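Local coordinates for protein glucosamine-6-phosphate deaminase (Thermotoga maritima, PDB 1J5X) that is an alpha/beta protein of the SIS-domain family, with two parallel beta-sheets flanked by helices, at residues A[261-266]-A[316-321]; A[102-107]-A[121-126]; A[151-156]-A[164-169]; A[229-234]-A[242-247]. One frame throughout, in Å; residues are numbered along the deposited sequence.

Along the chain the contacts come in the order 2, 3, 4, 1, each closing before the next opens. Contacts 2 and 3 lie inside the SIS-domain range, around the five-stranded parallel sheet. Contacts 4 and 1 pack helices 222-238 and 313-326 on the four-stranded parallel sheet; their centres are about 9 Å apart, and Cys-234 meets Leu-318 and Gly-319. Contact 3 lies between the two sheets along the chain and touches all the others: Phe-107 meets Ile-167, Phe-164 meets Glu-229, and Ser-165 lies beside Gln-316. The two separate sheets make this a two-lobed alpha/beta protein; contacts 1 and 2, on opposite sides of the chain's centre, are about 36 Å apart between centres.

Contact 1 (A[261-266]-A[316-321]); sequences GTLVFM and QILGYQ
One face of the Phe-265 ring receives the CD2 methyl of Leu-318, which sits 4.2 Å from the ring centroid and 25° off the ring normal. This CH-pi contact is displaced toward the rim, and the nearest ring atom is CZ, 3.8 Å from Leu-318 CD2. Leu-291 of the neighbouring strand 289-293 also touches Phe-265. The other branch of the helical leucine, Leu-318 CD1, meets Leu-263 CD2 at 3.7 Å, the two leucine ends meeting head on. Leu-318 CD2 touches Leu-263 CD2 as well, at 3.8 Å, so Leu-318 bridges two residues of strand 262-267, spaced two apart and therefore on one side of the strand. With CG opposite the backbone N (chi1 175°), its methyls are carried off the helix and down to the sheet.

The setting is an alpha/beta layer, with helix 313-326 lying over a parallel four-stranded sheet in which strand 262-267 is an inner member. The adjoining strand 214-218 adds Phe-215, which touches both Leu-263 and Leu-318. Branched leucines suit such a buried place because each offers two methyls in different directions, whereas the broad phenyl group presents a flat platform to one of them. No hydrogen bond crosses between the two segments; backbone bonds tie Leu-263 to His-214 and Val-216, while Ile-317, on another side of the helix, packs on helix 184-205.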
loop_
_atom_site.group_PDB
_atom_site.type_symbol
_atom_site.label_atom_id
_atom_site.label_comp_id
_atom_site.label_asym_id
_atom_site.label_seq_id
_atom_site.Cartn_x
_atom_site.Cartn_y
_atom_site.Cartn_z
ATOM N N GLY A 261 -14.986 19.099 8.177
ATOM C CA GLY A 261 -15.061 17.727 8.619
ATOM C C GLY A 261 -14.339 16.820 7.618
ATOM O O GLY A 261 -13.985 15.703 7.938
ATOM N N THR A 262 -14.130 17.314 6.409
ATOM C CA THR A 262 -13.405 16.508 5.421
ATOM C C THR A 262 -11.912 16.728 5.651
ATOM O O THR A 262 -11.479 17.867 5.772
ATOM C CB THR A 262 -13.721 16.941 3.999
ATOM O OG1 THR A 262 -15.113 16.722 3.739
ATOM C CG2 THR A 262 -12.878 16.132 3.005
ATOM N N LEU A 263 -11.155 15.644 5.712
ATOM C CA LEU A 263 -9.697 15.687 5.905
ATOM C C LEU A 263 -9.071 15.059 4.643
ATOM O O LEU A 263 -9.392 13.923 4.311
ATOM C CB LEU A 263 -9.286 14.856 7.132
ATOM C CG LEU A 263 -7.776 14.673 7.445
ATOM C CD1 LEU A 263 -7.136 16.033 7.657
ATOM C CD2 LEU A 263 -7.566 13.807 8.654
ATOM N N VAL A 264 -8.173 15.800 3.976
ATOM C CA VAL A 264 -7.542 15.300 2.751
ATOM C C VAL A 264 -6.047 15.050 2.975
ATOM O O VAL A 264 -5.367 15.920 3.515
ATOM C CB VAL A 264 -7.700 16.343 1.615
ATOM C CG1 VAL A 264 -7.062 15.800 0.287
ATOM C CG2 VAL A 264 -9.173 16.695 1.417
ATOM N N PHE A 265 -5.523 13.878 2.586
ATOM C CA PHE A 265 -4.083 13.620 2.682
ATOM C C PHE A 265 -3.697 13.515 1.226
ATOM O O PHE A 265 -4.195 12.647 0.495
ATOM C CB PHE A 265 -3.764 12.308 3.347
ATOM C CG PHE A 265 -3.527 12.414 4.829
ATOM C CD1 PHE A 265 -4.239 13.344 5.599
ATOM C CD2 PHE A 265 -2.679 11.532 5.470
ATOM C CE1 PHE A 265 -4.079 13.370 7.026
ATOM C CE2 PHE A 265 -2.526 11.565 6.912
ATOM C CZ PHE A 265 -3.246 12.502 7.643
HETATM N N MSE A 266 -2.852 14.434 0.792
HETATM C CA MSE A 266 -2.446 14.518 -0.575
HETATM C C MSE A 266 -0.981 14.083 -0.717
HETATM O O MSE A 266 -0.087 14.648 -0.055
HETATM C CB MSE A 266 -2.611 15.969 -1.041
HETATM C CG MSE A 266 -2.287 16.155 -2.523
HETATM SE SE MSE A 266 -2.579 18.027 -3.094
HETATM C CE MSE A 266 -3.916 18.536 -1.826
ATOM N N GLN A 316 -1.734 5.146 8.295
ATOM C CA GLN A 316 -1.837 4.122 9.358
ATOM C C GLN A 316 -1.880 4.851 10.724
ATOM O O GLN A 316 -2.561 4.425 11.626
ATOM C CB GLN A 316 -0.613 3.247 9.393
ATOM C CG GLN A 316 -0.397 2.338 8.177
ATOM C CD GLN A 316 0.980 1.686 8.221
ATOM O OE1 GLN A 316 1.438 1.323 9.264
ATOM N NE2 GLN A 316 1.635 1.527 7.073
ATOM N N ILE A 317 -1.082 5.918 10.860
ATOM C CA ILE A 317 -1.066 6.702 12.097
ATOM C C ILE A 317 -2.391 7.467 12.247
ATOM O O ILE A 317 -2.930 7.570 13.357
ATOM C CB ILE A 317 0.188 7.680 12.117
ATOM C CG1 ILE A 317 1.453 6.855 12.256
ATOM C CG2 ILE A 317 0.053 8.750 13.237
ATOM C CD1 ILE A 317 2.789 7.704 12.097
ATOM N N LEU A 318 -2.921 7.987 11.149
ATOM C CA LEU A 318 -4.199 8.673 11.198
ATOM C C LEU A 318 -5.247 7.655 11.657
ATOM O O LEU A 318 -6.043 7.934 12.570
ATOM C CB LEU A 318 -4.588 9.198 9.817
ATOM C CG LEU A 318 -5.989 9.834 9.752
ATOM C CD1 LEU A 318 -6.098 11.129 10.653
ATOM C CD2 LEU A 318 -6.236 10.232 8.321
ATOM N N GLY A 319 -5.205 6.461 11.071
ATOM C CA GLY A 319 -6.217 5.471 11.423
ATOM C C GLY A 319 -6.155 5.161 12.914
ATOM O O GLY A 319 -7.201 5.098 13.617
ATOM N N TYR A 320 -4.935 4.931 13.391
ATOM C CA TYR A 320 -4.738 4.586 14.801
ATOM C C TYR A 320 -5.231 5.711 15.720
ATOM O O TYR A 320 -6.067 5.511 16.617
ATOM C CB TYR A 320 -3.284 4.293 15.071
ATOM C CG TYR A 320 -3.076 3.864 16.510
ATOM C CD1 TYR A 320 -2.888 4.805 17.520
ATOM C CD2 TYR A 320 -3.153 2.514 16.862
ATOM C CE1 TYR A 320 -2.777 4.402 18.855
ATOM C CE2 TYR A 320 -3.054 2.106 18.185
ATOM C CZ TYR A 320 -2.870 3.051 19.174
ATOM O OH TYR A 320 -2.811 2.609 20.504
ATOM N N GLN A 321 -4.735 6.905 15.486
ATOM C CA GLN A 321 -5.129 8.018 16.327
ATOM C C GLN A 321 -6.622 8.276 16.255
ATOM O O GLN A 321 -7.246 8.636 17.274
ATOM C CB GLN A 321 -4.326 9.290 15.946
ATOM C CG GLN A 321 -2.808 9.137 16.260
ATOM C CD GLN A 321 -2.036 10.463 16.162
ATOM O OE1 GLN A 321 -2.765 11.570 16.155
ATOM N NE2 GLN A 321 -0.796 10.475 16.070
#

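Contact 2 (A[102-107]-A[121-126]); sequences GLAFLF and DVLKKR
Strand 102-107 is extended throughout, and the last turn of helix 114-125 passes beside it, with the CA atoms of Ala-104 and Leu-123 nearest each other at 7.7 Å. A helix can come this near a strand where the facing residue is small, and alanine is such a residue. Its CB is 3.8 Å from Leu-123 CD1. The same methyl also meets the next residue on that side of the strand, since Leu-106 CD2 is 3.9 Å from Leu-123 CD1. One branch of one leucine therefore rests on both Ala-104 and Leu-106. Leu-123 CG stands anti to the carbonyl carbon (chi1 -71°), and with the chain nearly extended beyond it (chi2 159°) CD1 is put against the strand. The two leucines run alongside one another with their ends pointing opposite ways.

Strand 102-107, helix 114-125 and strand 128-134 form a beta-alpha-beta unit of the SIS domain, and this contact joins its first strand to its helix. Strand 102-107 is the middle one of the five-stranded parallel sheet: Leu-56 of strand 54-59 touches Ala-104 and Leu-123, and Thr-130 of strand 128-134 touches Leu-106. Phe-105 points the other way, where its ring stacks with that of Phe-57. Toward solvent the helix changes character. Lys-125 NZ forms a salt bridge with Asp-121 OD2 at 2.9 Å, one helical turn back, and Lys-124 NZ reaches the carbonyl O of Glu-144.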
loop_
_atom_site.group_PDB
_atom_site.type_symbol
_atom_site.label_atom_id
_atom_site.label_comp_id
_atom_site.label_asym_id
_atom_site.label_seq_id
_atom_site.Cartn_x
_atom_site.Cartn_y
_atom_site.Cartn_z
ATOM N N GLY A 102 2.780 -16.243 -19.172
ATOM C CA GLY A 102 3.212 -15.086 -18.426
ATOM C C GLY A 102 3.723 -15.459 -17.046
ATOM O O GLY A 102 4.005 -16.651 -16.755
ATOM N N LEU A 103 3.872 -14.439 -16.211
ATOM C CA LEU A 103 4.353 -14.613 -14.837
ATOM C C LEU A 103 3.307 -13.902 -13.969
ATOM O O LEU A 103 2.807 -12.849 -14.370
ATOM C CB LEU A 103 5.691 -13.927 -14.660
ATOM C CG LEU A 103 6.306 -14.023 -13.265
ATOM C CD1 LEU A 103 6.638 -15.489 -12.916
ATOM C CD2 LEU A 103 7.603 -13.204 -13.211
ATOM N N ALA A 104 2.943 -14.477 -12.814
ATOM C CA ALA A 104 1.947 -13.865 -11.936
ATOM C C ALA A 104 2.435 -13.849 -10.501
ATOM O O ALA A 104 2.872 -14.870 -9.982
ATOM C CB ALA A 104 0.631 -14.637 -12.015
ATOM N N PHE A 105 2.386 -12.682 -9.876
ATOM C CA PHE A 105 2.760 -12.584 -8.468
ATOM C C PHE A 105 1.406 -12.685 -7.751
ATOM O O PHE A 105 0.476 -11.906 -8.003
ATOM C CB PHE A 105 3.393 -11.240 -8.090
ATOM C CG PHE A 105 4.819 -11.052 -8.583
ATOM C CD1 PHE A 105 5.095 -10.824 -9.949
ATOM C CD2 PHE A 105 5.862 -11.030 -7.670
ATOM C CE1 PHE A 105 6.434 -10.567 -10.365
ATOM C CE2 PHE A 105 7.171 -10.775 -8.080
ATOM C CZ PHE A 105 7.443 -10.544 -9.424
ATOM N N LEU A 106 1.295 -13.662 -6.852
ATOM C CA LEU A 106 0.052 -13.888 -6.053
ATOM C C LEU A 106 0.350 -13.455 -4.584
ATOM O O LEU A 106 1.353 -13.884 -4.013
ATOM C CB LEU A 106 -0.297 -15.396 -6.092
ATOM C CG LEU A 106 -0.947 -16.047 -7.320
ATOM C CD1 LEU A 106 -2.407 -15.770 -7.334
ATOM C CD2 LEU A 106 -0.273 -15.567 -8.604
ATOM N N PHE A 107 -0.477 -12.589 -4.007
ATOM C CA PHE A 107 -0.245 -12.071 -2.666
ATOM C C PHE A 107 -1.293 -12.539 -1.659
ATOM O O PHE A 107 -2.484 -12.381 -1.883
ATOM C CB PHE A 107 -0.321 -10.543 -2.645
ATOM C CG PHE A 107 0.683 -9.853 -3.537
ATOM C CD1 PHE A 107 0.487 -9.804 -4.912
ATOM C CD2 PHE A 107 1.833 -9.264 -2.984
ATOM C CE1 PHE A 107 1.441 -9.179 -5.741
ATOM C CE2 PHE A 107 2.817 -8.616 -3.800
ATOM C CZ PHE A 107 2.615 -8.579 -5.191
ATOM N N ASP A 121 -4.449 -21.676 -8.839
ATOM C CA ASP A 121 -4.767 -22.858 -9.623
ATOM C C ASP A 121 -5.187 -22.528 -11.088
ATOM O O ASP A 121 -4.723 -23.119 -12.060
ATOM C CB ASP A 121 -5.859 -23.630 -8.912
ATOM C CG ASP A 121 -5.841 -25.088 -9.287
ATOM O OD1 ASP A 121 -4.797 -25.763 -9.009
ATOM O OD2 ASP A 121 -6.847 -25.538 -9.884
ATOM N N VAL A 122 -6.066 -21.563 -11.226
ATOM C CA VAL A 122 -6.507 -21.119 -12.543
ATOM C C VAL A 122 -5.282 -20.644 -13.367
ATOM O O VAL A 122 -5.128 -20.995 -14.546
ATOM C CB VAL A 122 -7.508 -19.912 -12.377
ATOM C CG1 VAL A 122 -7.615 -19.111 -13.703
ATOM C CG2 VAL A 122 -8.890 -20.422 -11.971
ATOM N N LEU A 123 -4.404 -19.849 -12.763
ATOM C CA LEU A 123 -3.274 -19.309 -13.540
ATOM C C LEU A 123 -2.316 -20.407 -13.940
ATOM O O LEU A 123 -1.794 -20.409 -15.068
ATOM C CB LEU A 123 -2.518 -18.223 -12.756
ATOM C CG LEU A 123 -3.371 -16.960 -12.658
ATOM C CD1 LEU A 123 -2.908 -16.053 -11.489
ATOM C CD2 LEU A 123 -3.253 -16.199 -14.019
ATOM N N LYS A 124 -2.111 -21.354 -13.036
ATOM C CA LYS A 124 -1.190 -22.447 -13.339
ATOM C C LYS A 124 -1.741 -23.303 -14.460
ATOM O O LYS A 124 -0.996 -23.768 -15.302
ATOM C CB LYS A 124 -0.932 -23.306 -12.089
ATOM C CG LYS A 124 0.130 -22.705 -11.131
ATOM C CD LYS A 124 0.152 -23.383 -9.755
ATOM C CE LYS A 124 0.855 -24.713 -9.773
ATOM N NZ LYS A 124 0.653 -25.443 -8.449
ATOM N N LYS A 125 -3.049 -23.506 -14.474
ATOM C CA LYS A 125 -3.674 -24.287 -15.524
ATOM C C LYS A 125 -3.709 -23.529 -16.840
ATOM O O LYS A 125 -3.951 -24.134 -17.885
ATOM C CB LYS A 125 -5.082 -24.708 -15.129
ATOM C CG LYS A 125 -5.108 -25.732 -14.000
ATOM C CD LYS A 125 -6.530 -26.002 -13.564
ATOM C CE LYS A 125 -6.630 -27.010 -12.396
ATOM N NZ LYS A 125 -8.087 -27.131 -12.033
ATOM N N ARG A 126 -3.458 -22.224 -16.801
ATOM C CA ARG A 126 -3.402 -21.400 -18.009
ATOM C C ARG A 126 -1.960 -21.063 -18.420
ATOM O O ARG A 126 -1.706 -20.039 -19.021
ATOM C CB ARG A 126 -4.176 -20.084 -17.829
ATOM C CG ARG A 126 -5.687 -20.243 -17.769
ATOM C CD ARG A 126 -6.346 -18.889 -18.074
ATOM N NE ARG A 126 -7.756 -18.820 -17.672
ATOM C CZ ARG A 126 -8.582 -17.800 -17.939
ATOM N NH1 ARG A 126 -8.159 -16.736 -18.620
ATOM N NH2 ARG A 126 -9.843 -17.841 -17.526
#

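Contact 3 (A[151-156]-A[164-169]); sequences FPVREE and FSMILL
An irregular extended run, 151-156, with an inverse gamma turn centred on Pro-152, passes beside helix 162-179, with CA atoms 7.4 Å apart between Phe-151 and Ile-167 and 8.1 Å apart between Val-153 and Met-166. The Phe-151 ring lies over Ile-167, whose CG1 is 3.9 Å from the ring centroid and only 12° off the normal, a nearly central CH-pi contact. At the far end of the ring, Phe-151 CZ meets the other branch, Ile-167 CG2, at 4.1 Å. Isoleucine suits this position because its beta branching spreads carbon beneath much of an aromatic face.

Val-153 meets the helix with both methyls: CG1 and CG2 each stand 4.0 Å from the selenium of Met-166, a selenomethionine. Its chain runs extended beyond CG (chi2 172°), which carries the selenium away from the helix to the valine fork. Helix 27-35 adds to the packing, with Phe-30 touching Val-153 and Met-166, and Phe-34 meeting the Phe-151 ring at about 55° between planes. Farther along, the buried Glu-155 is held by Arg-109 in a salt bridge and by Ser-163 and the backbone N of Thr-161.

With no hydrogen bond between the segments, the loop side chains meet this helix through shape and dispersion, whereas the buried charge beyond them is met by partners elsewhere, which probably helps to keep it ionised.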
loop_
_atom_site.group_PDB
_atom_site.type_symbol
_atom_site.label_atom_id
_atom_site.label_comp_id
_atom_site.label_asym_id
_atom_site.label_seq_id
_atom_site.Cartn_x
_atom_site.Cartn_y
_atom_site.Cartn_z
ATOM N N PHE A 151 8.294 -13.976 3.105
ATOM C CA PHE A 151 8.944 -12.825 3.731
ATOM C C PHE A 151 9.131 -13.043 5.203
ATOM O O PHE A 151 8.188 -13.435 5.892
ATOM C CB PHE A 151 8.131 -11.570 3.538
ATOM C CG PHE A 151 8.243 -11.036 2.151
ATOM C CD1 PHE A 151 7.690 -11.743 1.094
ATOM C CD2 PHE A 151 8.987 -9.898 1.918
ATOM C CE1 PHE A 151 7.877 -11.359 -0.220
ATOM C CE2 PHE A 151 9.192 -9.464 0.580
ATOM C CZ PHE A 151 8.629 -10.227 -0.484
ATOM N N PRO A 152 10.329 -12.744 5.704
ATOM C CA PRO A 152 10.625 -12.926 7.126
ATOM C C PRO A 152 10.103 -11.736 7.885
ATOM O O PRO A 152 10.855 -10.904 8.401
ATOM C CB PRO A 152 12.148 -13.081 7.125
ATOM C CG PRO A 152 12.595 -12.067 6.026
ATOM C CD PRO A 152 11.536 -12.388 4.922
ATOM N N VAL A 153 8.784 -11.628 7.936
ATOM C CA VAL A 153 8.151 -10.495 8.597
ATOM C C VAL A 153 7.111 -11.049 9.568
ATOM O O VAL A 153 6.270 -11.881 9.164
ATOM C CB VAL A 153 7.389 -9.639 7.571
ATOM C CG1 VAL A 153 6.603 -8.563 8.226
ATOM C CG2 VAL A 153 8.382 -9.029 6.541
ATOM N N ARG A 154 7.154 -10.614 10.820
ATOM C CA ARG A 154 6.117 -11.075 11.765
ATOM C C ARG A 154 5.067 -10.035 11.895
ATOM O O ARG A 154 5.332 -8.967 12.394
ATOM C CB ARG A 154 6.702 -11.336 13.160
ATOM C CG ARG A 154 7.186 -12.749 13.335
ATOM C CD ARG A 154 7.286 -13.217 14.834
ATOM N NE ARG A 154 7.687 -14.630 14.900
ATOM C CZ ARG A 154 8.936 -15.105 14.761
ATOM N NH1 ARG A 154 9.972 -14.282 14.558
ATOM N NH2 ARG A 154 9.145 -16.429 14.802
ATOM N N GLU A 155 3.872 -10.307 11.406
ATOM C CA GLU A 155 2.823 -9.354 11.549
ATOM C C GLU A 155 1.583 -10.177 11.948
ATOM O O GLU A 155 1.132 -11.068 11.203
ATOM C CB GLU A 155 2.580 -8.602 10.256
ATOM C CG GLU A 155 1.635 -7.460 10.418
ATOM C CD GLU A 155 1.322 -6.788 9.068
ATOM O OE1 GLU A 155 0.655 -7.412 8.208
ATOM O OE2 GLU A 155 1.745 -5.627 8.893
ATOM N N GLU A 156 1.095 -9.845 13.142
ATOM C CA GLU A 156 -0.036 -10.479 13.844
ATOM C C GLU A 156 -1.385 -9.834 13.799
ATOM O O GLU A 156 -2.417 -10.519 13.911
ATOM C CB GLU A 156 0.298 -10.541 15.335
ATOM C CG GLU A 156 1.524 -11.261 15.651
ATOM C CD GLU A 156 1.400 -12.617 15.191
ATOM O OE1 GLU A 156 0.247 -13.139 15.218
ATOM O OE2 GLU A 156 2.432 -13.181 14.804
ATOM N N PHE A 164 2.774 -4.377 4.352
ATOM C CA PHE A 164 2.529 -3.733 3.048
ATOM C C PHE A 164 3.850 -2.997 2.641
ATOM O O PHE A 164 4.418 -3.199 1.549
ATOM C CB PHE A 164 1.388 -2.725 3.205
ATOM C CG PHE A 164 1.113 -1.902 1.963
ATOM C CD1 PHE A 164 1.879 -0.758 1.677
ATOM C CD2 PHE A 164 0.094 -2.274 1.089
ATOM C CE1 PHE A 164 1.636 -0.009 0.566
ATOM C CE2 PHE A 164 -0.165 -1.516 -0.071
ATOM C CZ PHE A 164 0.597 -0.391 -0.323
ATOM N N SER A 165 4.340 -2.187 3.565
ATOM C CA SER A 165 5.549 -1.396 3.294
ATOM C C SER A 165 6.739 -2.263 3.034
ATOM O O SER A 165 7.526 -2.024 2.102
ATOM C CB SER A 165 5.858 -0.488 4.485
ATOM O OG SER A 165 4.774 0.413 4.719
HETATM N N MSE A 166 6.960 -3.270 3.884
HETATM C CA MSE A 166 8.103 -4.111 3.651
HETATM C C MSE A 166 8.061 -4.972 2.400
HETATM O O MSE A 166 9.084 -5.177 1.740
HETATM C CB MSE A 166 8.405 -4.967 4.954
HETATM C CG MSE A 166 8.653 -4.039 6.094
HETATM SE SE MSE A 166 8.770 -5.222 7.769
HETATM C CE MSE A 166 9.479 -3.866 8.944
ATOM N N ILE A 167 6.889 -5.484 2.017
ATOM C CA ILE A 167 6.855 -6.300 0.816
ATOM C C ILE A 167 7.009 -5.298 -0.379
ATOM O O ILE A 167 7.726 -5.588 -1.338
ATOM C CB ILE A 167 5.510 -7.075 0.691
ATOM C CG1 ILE A 167 5.498 -8.224 1.770
ATOM C CG2 ILE A 167 5.380 -7.723 -0.729
ATOM C CD1 ILE A 167 4.120 -8.807 1.969
ATOM N N LEU A 168 6.375 -4.152 -0.269
ATOM C CA LEU A 168 6.463 -3.146 -1.377
ATOM C C LEU A 168 7.946 -2.732 -1.580
ATOM O O LEU A 168 8.460 -2.758 -2.717
ATOM C CB LEU A 168 5.562 -1.957 -1.057
ATOM C CG LEU A 168 5.549 -0.858 -2.142
ATOM C CD1 LEU A 168 5.217 -1.483 -3.514
ATOM C CD2 LEU A 168 4.585 0.249 -1.769
ATOM N N LEU A 169 8.600 -2.408 -0.488
ATOM C CA LEU A 169 10.016 -2.048 -0.558
ATOM C C LEU A 169 10.791 -3.152 -1.232
ATOM O O LEU A 169 11.632 -2.922 -2.136
ATOM C CB LEU A 169 10.553 -1.850 0.835
ATOM C CG LEU A 169 12.075 -1.885 0.978
ATOM C CD1 LEU A 169 12.653 -0.674 0.195
ATOM C CD2 LEU A 169 12.433 -1.716 2.446
#

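Contact 4 (A[229-234]-A[242-247]); sequences ESALKC and SEAYST
Ala-231 lays its methyl against the start of strand segment 242-245, its CB 3.8 Å from Ser-242 CB and as far from the backbone N of Glu-243. The same methyl lies 4.4 Å from Ala-244 CB, so a single small residue spans the strand from Ser-242 to Ala-244. Small residues on both sides suit the close approach: the axes of the two short elements come within 6.9 Å and run antiparallel, at 179°, with the CA atoms of Ala-231 and Ser-242 only 5.0 Å apart. Ser-242 CB also touches the carbonyl O of Ala-231, at 3.6 Å. Rotated anti to its own carbonyl carbon (chi1 -54°), Ser-242 OG is turned toward Cys-234 and packs on Cys-234 CB at 3.4 Å, but finds its hydrogen bond with the carbonyl O of Thr-240.

On another side of the helix Lys-233 NZ forms a salt bridge with Glu-229 OE2, and also bonds Ser-62 OG and Met-160 O. Helix 222-238 connects strands 214-218 and 241-245 in a beta-alpha-beta unit; in the first strand Phe-215 touches Cys-234 and Phe-217 touches Ala-231, while helix 313-326 adjoins through Leu-318 on Cys-234.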
loop_
_atom_site.group_PDB
_atom_site.type_symbol
_atom_site.label_atom_id
_atom_site.label_comp_id
_atom_site.label_asym_id
_atom_site.label_seq_id
_atom_site.Cartn_x
_atom_site.Cartn_y
_atom_site.Cartn_z
ATOM N N GLU A 229 -4.695 2.106 -0.317
ATOM C CA GLU A 229 -4.306 1.403 0.883
ATOM C C GLU A 229 -4.554 2.346 2.104
ATOM O O GLU A 229 -5.093 1.895 3.138
ATOM C CB GLU A 229 -2.816 0.989 0.827
ATOM C CG GLU A 229 -2.234 0.345 2.120
ATOM C CD GLU A 229 -2.918 -0.969 2.566
ATOM O OE1 GLU A 229 -3.877 -1.409 1.887
ATOM O OE2 GLU A 229 -2.470 -1.528 3.579
ATOM N N SER A 230 -4.261 3.643 1.946
ATOM C CA SER A 230 -4.476 4.566 3.081
ATOM C C SER A 230 -5.979 4.567 3.504
ATOM O O SER A 230 -6.333 4.484 4.707
ATOM C CB SER A 230 -4.073 5.957 2.679
ATOM O OG SER A 230 -2.642 5.998 2.561
ATOM N N ALA A 231 -6.854 4.664 2.529
ATOM C CA ALA A 231 -8.278 4.668 2.856
ATOM C C ALA A 231 -8.679 3.400 3.557
ATOM O O ALA A 231 -9.435 3.432 4.547
ATOM C CB ALA A 231 -9.118 4.901 1.563
ATOM N N LEU A 232 -8.134 2.270 3.126
ATOM C CA LEU A 232 -8.533 1.020 3.737
ATOM C C LEU A 232 -8.073 0.951 5.200
ATOM O O LEU A 232 -8.777 0.396 6.094
ATOM C CB LEU A 232 -7.963 -0.163 2.920
ATOM C CG LEU A 232 -8.211 -1.533 3.542
ATOM C CD1 LEU A 232 -9.720 -1.712 3.541
ATOM C CD2 LEU A 232 -7.601 -2.686 2.752
ATOM N N LYS A 233 -6.881 1.490 5.485
ATOM C CA LYS A 233 -6.415 1.468 6.883
ATOM C C LYS A 233 -7.366 2.258 7.765
ATOM O O LYS A 233 -7.666 1.824 8.889
ATOM C CB LYS A 233 -5.008 2.080 7.017
ATOM C CG LYS A 233 -3.905 1.510 6.121
ATOM C CD LYS A 233 -3.541 0.056 6.386
ATOM C CE LYS A 233 -4.584 -0.972 5.788
ATOM N NZ LYS A 233 -3.936 -2.318 5.487
ATOM N N CYS A 234 -7.826 3.405 7.303
ATOM C CA CYS A 234 -8.718 4.192 8.148
ATOM C C CYS A 234 -10.090 3.612 8.231
ATOM O O CYS A 234 -10.799 3.841 9.230
ATOM C CB CYS A 234 -8.807 5.610 7.692
ATOM S SG CYS A 234 -7.149 6.423 7.926
ATOM N N SER A 242 -13.782 6.548 4.246
ATOM C CA SER A 242 -12.586 7.056 3.588
ATOM C C SER A 242 -12.615 6.630 2.134
ATOM O O SER A 242 -13.130 5.537 1.822
ATOM C CB SER A 242 -11.356 6.445 4.220
ATOM O OG SER A 242 -11.308 6.632 5.636
ATOM N N GLU A 243 -11.996 7.430 1.294
ATOM C CA GLU A 243 -11.982 7.144 -0.127
ATOM C C GLU A 243 -10.703 7.677 -0.770
ATOM O O GLU A 243 -10.072 8.604 -0.251
ATOM C CB GLU A 243 -13.177 7.770 -0.830
ATOM C CG GLU A 243 -13.337 9.254 -0.586
ATOM C CD GLU A 243 -14.667 9.847 -1.133
ATOM O OE1 GLU A 243 -15.369 9.246 -2.011
ATOM O OE2 GLU A 243 -15.001 10.967 -0.722
ATOM N N ALA A 244 -10.358 7.077 -1.909
ATOM C CA ALA A 244 -9.148 7.487 -2.611
ATOM C C ALA A 244 -9.402 7.846 -4.076
ATOM O O ALA A 244 -10.254 7.247 -4.697
ATOM C CB ALA A 244 -8.155 6.390 -2.501
ATOM N N TYR A 245 -8.648 8.819 -4.632
ATOM C CA TYR A 245 -8.775 9.179 -6.019
ATOM C C TYR A 245 -7.400 9.583 -6.544
ATOM O O TYR A 245 -6.512 9.974 -5.746
ATOM C CB TYR A 245 -9.678 10.430 -6.200
ATOM C CG TYR A 245 -11.111 10.199 -5.840
ATOM C CD1 TYR A 245 -11.992 9.617 -6.758
ATOM C CD2 TYR A 245 -11.568 10.494 -4.565
ATOM C CE1 TYR A 245 -13.357 9.338 -6.396
ATOM C CE2 TYR A 245 -12.912 10.226 -4.186
ATOM C CZ TYR A 245 -13.799 9.654 -5.113
ATOM O OH TYR A 245 -15.113 9.483 -4.814
ATOM N N SER A 246 -7.260 9.535 -7.869
ATOM C CA SER A 246 -6.040 10.051 -8.511
ATOM C C SER A 246 -6.200 11.584 -8.251
ATOM O O SER A 246 -7.307 12.148 -8.387
ATOM C CB SER A 246 -6.052 9.771 -10.030
ATOM O OG SER A 246 -4.875 10.326 -10.603
ATOM N N THR A 247 -5.096 12.254 -7.943
ATOM C CA THR A 247 -5.181 13.635 -7.452
ATOM C C THR A 247 -6.133 14.636 -8.076
ATOM O O THR A 247 -6.987 15.226 -7.340
ATOM C CB THR A 247 -3.758 14.205 -7.344
ATOM O OG1 THR A 247 -2.951 13.289 -6.569
ATOM C CG2 THR A 247 -3.751 15.550 -6.603
#